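PDB 6JUF: SspB protein from Streptomyces clavuligerus, which acts in the SspABCD-SspE phosphorothioation-sensing defence against phages, probably as a metal-binding DNase. Local coordinates for residues B[232-237]-B[266-271]; B[239-244]-B[258-263]. All coordinates share one frame; numbering follows the deposited sequence.

Interaction 1: residues B[232-237]-B[266-271]; sequences RIIAYA and RAFRIR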
loop_
_atom_site.group_PDB
_atom_site.type_symbol
_atom_site.label_atom_id
_atom_site.label_comp_id
_atom_site.label_asym_id
_atom_site.label_seq_id
_atom_site.Cartn_x
_atom_site.Cartn_y
_atom_site.Cartn_z
ATOM N N ARG B 232 21.070 -3.435 4.536
ATOM C CA ARG B 232 21.639 -2.218 3.965
ATOM C C ARG B 232 20.834 -0.957 4.333
ATOM O O ARG B 232 21.359 0.121 4.359
ATOM C CB ARG B 232 21.810 -2.334 2.439
ATOM C CG ARG B 232 22.967 -3.321 2.130
ATOM C CD ARG B 232 23.256 -3.398 0.629
ATOM N NE ARG B 232 22.226 -4.156 -0.045
ATOM C CZ ARG B 232 22.396 -4.931 -1.128
ATOM N NH1 ARG B 232 23.593 -5.095 -1.666
ATOM N NH2 ARG B 232 21.365 -5.569 -1.660
ATOM N N ILE B 233 19.524 -1.124 4.634
ATOM C CA ILE B 233 18.773 0.066 5.125
ATOM C C ILE B 233 19.216 0.462 6.553
ATOM O O ILE B 233 19.442 1.636 6.855
ATOM C CB ILE B 233 17.231 -0.138 5.066
ATOM C CG1 ILE B 233 16.703 -0.370 3.634
ATOM C CG2 ILE B 233 16.506 1.052 5.747
ATOM C CD1 ILE B 233 16.953 0.776 2.665
ATOM N N ILE B 234 19.417 -0.558 7.394
ATOM C CA ILE B 234 20.014 -0.365 8.734
ATOM C C ILE B 234 21.388 0.319 8.630
ATOM O O ILE B 234 21.655 1.345 9.267
ATOM C CB ILE B 234 20.075 -1.679 9.527
ATOM C CG1 ILE B 234 18.638 -2.204 9.798
ATOM C CG2 ILE B 234 20.809 -1.466 10.847
ATOM C CD1 ILE B 234 18.570 -3.674 10.270
ATOM N N ALA B 235 22.273 -0.266 7.795
ATOM C CA ALA B 235 23.632 0.289 7.660
ATOM C C ALA B 235 23.649 1.725 7.115
ATOM O O ALA B 235 24.373 2.600 7.604
ATOM C CB ALA B 235 24.482 -0.655 6.805
ATOM N N TYR B 236 22.807 1.974 6.098
ATOM C CA TYR B 236 22.691 3.327 5.575
ATOM C C TYR B 236 22.287 4.314 6.727
ATOM O O TYR B 236 22.837 5.393 6.860
ATOM C CB TYR B 236 21.633 3.357 4.434
ATOM C CG TYR B 236 21.004 4.755 4.281
ATOM C CD1 TYR B 236 21.665 5.762 3.638
ATOM C CD2 TYR B 236 19.723 5.018 4.832
ATOM C CE1 TYR B 236 21.093 7.043 3.521
ATOM C CE2 TYR B 236 19.137 6.269 4.722
ATOM C CZ TYR B 236 19.853 7.294 4.087
ATOM O OH TYR B 236 19.286 8.530 4.013
ATOM N N ALA B 237 21.270 3.892 7.501
ATOM C CA ALA B 237 20.783 4.756 8.568
ATOM C C ALA B 237 21.821 5.038 9.626
ATOM O O ALA B 237 21.969 6.185 10.091
ATOM C CB ALA B 237 19.507 4.173 9.177
ATOM N N ARG B 266 16.235 3.442 18.113
ATOM C CA ARG B 266 14.932 4.002 18.497
ATOM C C ARG B 266 14.041 4.268 17.278
ATOM O O ARG B 266 12.814 4.240 17.425
ATOM C CB ARG B 266 15.104 5.274 19.324
ATOM C CG ARG B 266 15.294 5.024 20.826
ATOM C CD ARG B 266 13.984 5.547 21.439
ATOM N NE ARG B 266 14.259 5.898 22.779
ATOM C CZ ARG B 266 13.467 6.547 23.563
ATOM N NH1 ARG B 266 12.224 6.928 23.156
ATOM N NH2 ARG B 266 13.902 6.732 24.772
ATOM N N ALA B 267 14.623 4.515 16.114
ATOM C CA ALA B 267 13.781 4.844 14.955
ATOM C C ALA B 267 13.124 3.578 14.399
ATOM O O ALA B 267 11.950 3.572 14.046
ATOM C CB ALA B 267 14.595 5.527 13.818
ATOM N N PHE B 268 13.895 2.522 14.349
ATOM C CA PHE B 268 13.411 1.254 13.789
ATOM C C PHE B 268 12.940 0.280 14.859
ATOM O O PHE B 268 12.442 -0.796 14.517
ATOM C CB PHE B 268 14.473 0.577 12.894
ATOM C CG PHE B 268 14.939 1.432 11.717
ATOM C CD1 PHE B 268 14.025 2.249 11.017
ATOM C CD2 PHE B 268 16.221 1.298 11.223
ATOM C CE1 PHE B 268 14.420 2.957 9.864
ATOM C CE2 PHE B 268 16.631 2.002 10.071
ATOM C CZ PHE B 268 15.718 2.806 9.378
ATOM N N ARG B 269 13.171 0.607 16.123
ATOM C CA ARG B 269 12.793 -0.235 17.267
ATOM C C ARG B 269 13.447 -1.611 17.108
ATOM O O ARG B 269 12.772 -2.652 17.077
ATOM C CB ARG B 269 11.252 -0.233 17.500
ATOM C CG ARG B 269 10.716 1.137 17.974
ATOM C CD ARG B 269 11.620 1.755 19.051
ATOM N NE ARG B 269 11.224 3.114 19.492
ATOM C CZ ARG B 269 10.400 3.340 20.500
ATOM N NH1 ARG B 269 9.861 2.292 21.141
ATOM N NH2 ARG B 269 10.087 4.592 20.840
ATOM N N ILE B 270 14.757 -1.592 16.900
ATOM C CA ILE B 270 15.578 -2.822 16.819
ATOM C C ILE B 270 16.643 -2.812 17.898
ATOM O O ILE B 270 17.039 -1.755 18.373
ATOM C CB ILE B 270 16.199 -3.001 15.415
ATOM C CG1 ILE B 270 17.066 -1.761 15.054
ATOM C CG2 ILE B 270 15.042 -3.284 14.421
ATOM C CD1 ILE B 270 17.807 -1.902 13.721
ATOM N N ARG B 271 17.055 -4.017 18.307
ATOM C CA ARG B 271 18.048 -4.207 19.358
ATOM C C ARG B 271 19.482 -3.986 18.878
ATOM O O ARG B 271 19.750 -4.111 17.692
ATOM C CB ARG B 271 17.906 -5.625 19.910
ATOM C CG ARG B 271 16.566 -5.825 20.585
ATOM C CD ARG B 271 16.540 -7.054 21.473
ATOM N NE ARG B 271 15.187 -7.627 21.552
ATOM C CZ ARG B 271 14.117 -7.042 22.098
ATOM N NH1 ARG B 271 14.187 -5.825 22.638
ATOM N NH2 ARG B 271 12.953 -7.678 22.098
#

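Interaction 2: residues B[239-244]-B[258-263]; sequences LDYAAR and ANEPGA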
loop_
_atom_site.group_PDB
_atom_site.type_symbol
_atom_site.label_atom_id
_atom_site.label_comp_id
_atom_site.label_asym_id
_atom_site.label_seq_id
_atom_site.Cartn_x
_atom_site.Cartn_y
_atom_site.Cartn_z
ATOM N N LEU B 239 25.147 5.080 9.153
ATOM C CA LEU B 239 26.129 5.992 8.551
ATOM C C LEU B 239 25.568 7.392 8.356
ATOM O O LEU B 239 26.264 8.394 8.613
ATOM C CB LEU B 239 26.633 5.395 7.246
ATOM C CG LEU B 239 27.562 4.187 7.382
ATOM C CD1 LEU B 239 27.532 3.387 6.043
ATOM C CD2 LEU B 239 28.988 4.555 7.787
ATOM N N ASP B 240 24.272 7.448 7.954
ATOM C CA ASP B 240 23.613 8.744 7.788
ATOM C C ASP B 240 23.530 9.465 9.147
ATOM O O ASP B 240 23.734 10.670 9.244
ATOM C CB ASP B 240 22.231 8.501 7.219
ATOM C CG ASP B 240 21.487 9.776 6.846
ATOM O OD1 ASP B 240 22.053 10.628 6.136
ATOM O OD2 ASP B 240 20.318 9.903 7.283
ATOM N N TYR B 241 23.244 8.660 10.208
ATOM C CA TYR B 241 23.194 9.217 11.567
ATOM C C TYR B 241 24.557 9.812 11.960
ATOM O O TYR B 241 24.657 10.942 12.442
ATOM C CB TYR B 241 22.708 8.173 12.578
ATOM C CG TYR B 241 22.544 8.778 13.940
ATOM C CD1 TYR B 241 21.372 9.538 14.239
ATOM C CD2 TYR B 241 23.525 8.667 14.918
ATOM C CE1 TYR B 241 21.255 10.123 15.498
ATOM C CE2 TYR B 241 23.398 9.279 16.158
ATOM C CZ TYR B 241 22.252 9.993 16.435
ATOM O OH TYR B 241 22.100 10.608 17.635
ATOM N N ALA B 242 25.624 9.029 11.741
ATOM C CA ALA B 242 26.969 9.485 12.026
ATOM C C ALA B 242 27.304 10.782 11.281
ATOM O O ALA B 242 27.951 11.682 11.813
ATOM C CB ALA B 242 27.957 8.373 11.701
ATOM N N ALA B 243 26.852 10.848 10.023
ATOM C CA ALA B 243 27.070 11.982 9.137
ATOM C C ALA B 243 26.500 13.324 9.638
ATOM O O ALA B 243 26.908 14.358 9.184
ATOM C CB ALA B 243 26.563 11.673 7.741
ATOM N N ARG B 244 25.543 13.255 10.555
ATOM C CA ARG B 244 24.991 14.447 11.145
ATOM C C ARG B 244 26.081 15.250 11.847
ATOM O O ARG B 244 25.967 16.448 11.910
ATOM C CB ARG B 244 23.917 14.064 12.173
ATOM C CG ARG B 244 22.724 13.405 11.533
ATOM C CD ARG B 244 21.715 13.067 12.639
ATOM N NE ARG B 244 20.539 12.337 12.101
ATOM C CZ ARG B 244 19.375 12.206 12.722
ATOM N NH1 ARG B 244 19.159 12.676 13.977
ATOM N NH2 ARG B 244 18.379 11.548 12.076
ATOM N N ALA B 258 22.164 2.018 18.981
ATOM C CA ALA B 258 21.041 1.306 19.544
ATOM C C ALA B 258 20.199 2.192 20.447
ATOM O O ALA B 258 19.006 1.928 20.536
ATOM C CB ALA B 258 21.564 0.118 20.373
ATOM N N ASN B 259 20.817 3.151 21.174
ATOM C CA ASN B 259 20.091 3.803 22.277
ATOM C C ASN B 259 19.880 5.323 22.207
ATOM O O ASN B 259 19.021 5.865 22.942
ATOM C CB ASN B 259 20.794 3.482 23.589
ATOM C CG ASN B 259 20.852 1.994 23.842
ATOM O OD1 ASN B 259 19.855 1.327 23.808
ATOM N ND2 ASN B 259 22.032 1.469 24.044
ATOM N N GLU B 260 20.715 6.023 21.438
ATOM C CA GLU B 260 20.705 7.470 21.427
ATOM C C GLU B 260 19.416 7.952 20.760
ATOM O O GLU B 260 19.050 7.447 19.703
ATOM C CB GLU B 260 21.904 8.026 20.670
ATOM C CG GLU B 260 22.185 9.504 20.852
ATOM C CD GLU B 260 23.608 9.823 20.468
ATOM O OE1 GLU B 260 24.502 9.655 21.323
ATOM O OE2 GLU B 260 23.823 10.214 19.315
ATOM N N PRO B 261 18.726 8.895 21.352
ATOM C CA PRO B 261 17.587 9.501 20.660
ATOM C C PRO B 261 18.016 10.032 19.300
ATOM O O PRO B 261 19.003 10.745 19.147
ATOM C CB PRO B 261 17.133 10.623 21.632
ATOM C CG PRO B 261 17.465 10.010 22.966
ATOM C CD PRO B 261 18.806 9.304 22.767
ATOM N N GLY B 262 17.255 9.661 18.277
ATOM C CA GLY B 262 17.512 10.058 16.879
ATOM C C GLY B 262 18.118 8.941 16.036
ATOM O O GLY B 262 18.083 8.988 14.788
ATOM N N ALA B 263 18.710 7.947 16.698
ATOM C CA ALA B 263 19.532 6.965 15.993
ATOM C C ALA B 263 18.660 5.769 15.548
ATOM O O ALA B 263 17.467 5.704 15.898
ATOM C CB ALA B 263 20.732 6.559 16.879
#

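Interaction 1: residues B[232-237]-B[266-271]
Phe268 reaches across to helix 231-243 and brings CE2 and CZ of its ring up to Ala237, Ile233 and the CA of Ile234. Ala237 CB comes closest, 3.7 Å from Phe268 CE2, while Ile233 CG2 lies 4.1 Å from Phe268 CZ, its side chain crossing that of Phe268 at about a right angle. Beside this, Ile270 and Ile234 reach toward each other tip to tip, with Ile270 CD1 4.0 Å from Ile234 CD1. Ile270 CG1 takes the crowded position between its backbone N and carbonyl carbon (chi1 58°), and an anti chi2 (176°) sets CD1 at the end of an extended chain, where it meets Ile234. The contact across the segments is wholly apolar and buried. Behind it, Arg269 leaves the helix with positive phi, and its NE donates a hydrogen bond of 2.8 Å to Arg266 O; the bond is bent (138° at the hydrogen) but lies in both the carbonyl and guanidinium planes, on a carbonyl lone pair. Arg269 NH2 also bonds to Phe135 O, tying the helix end to helix 129-137. Ala237 and Ala267 both touch Trp115 of helix 107-118, Ile233 meets Leu314 of helix 306-317, and Ile234 and Ile270 pack on helix 272-285.

Interaction 2: residues B[239-244]-B[258-263]
Tyr241 carries CG anti to its backbone N (chi1 -175°) and Glu260 does the same (chi1 -166°), its chain running on extended beyond CG. Phenol and carboxylate meet between helix 231-243 and the turn: Tyr241 OH donates to Glu260 OE2, which sits in plane at the ring edge, although the ring and carboxylate planes are 52° apart. The modelled 2.4 Å between Tyr241 OH and Glu260 OE2 is very short, and its exact value is doubtful. Glu260 OE1 is paired with Arg256 NE, so a salt bridge helps to position the acceptor. Over one face of the ring, almost above its centre, Ala263 CB makes a CH-pi contact 3.7 Å from the Tyr241 centroid. Residues 260-263 form a type II beta turn closed by Ala263 N to Glu260 O (3.1 Å), with Gly262 at the position of positive phi and its O 3.4 Å from Tyr241 CD1. One face of the Arg244 guanidinium lies against Tyr241 CD1, which stands 3.5 Å above the guanidinium plane, offset toward its rim. The turn links helix 254-259 to helix 264-268, with Ala263 as N-cap of the latter, while Tyr241 and Arg244 also touch Trp115 of helix 107-118.

Overall arrangement
Both interactions use helix 231-243, whose successive turns meet the two ends of one short helix: interaction 2 receives the turn leading into helix 264-268, interaction 1 takes Phe268 at its far end and Ile270 just beyond. Trp115 of helix 107-118 touches residues of both. Interaction 1 is entirely buried and wholly apolar, aliphatic groups meeting one another and a phenyl ring; interaction 2, only partly buried, adds a phenol-carboxylate bond, a CH-pi contact and a guanidinium face packed on the phenol ring. The order helix 231-243, strand 250-253, the short helices, helix 272-285, strands 289-293 and 298-302 is consistent with a winged-helix domain, in which both contacts pack the first helix against helix 264-268 and the residues flanking it.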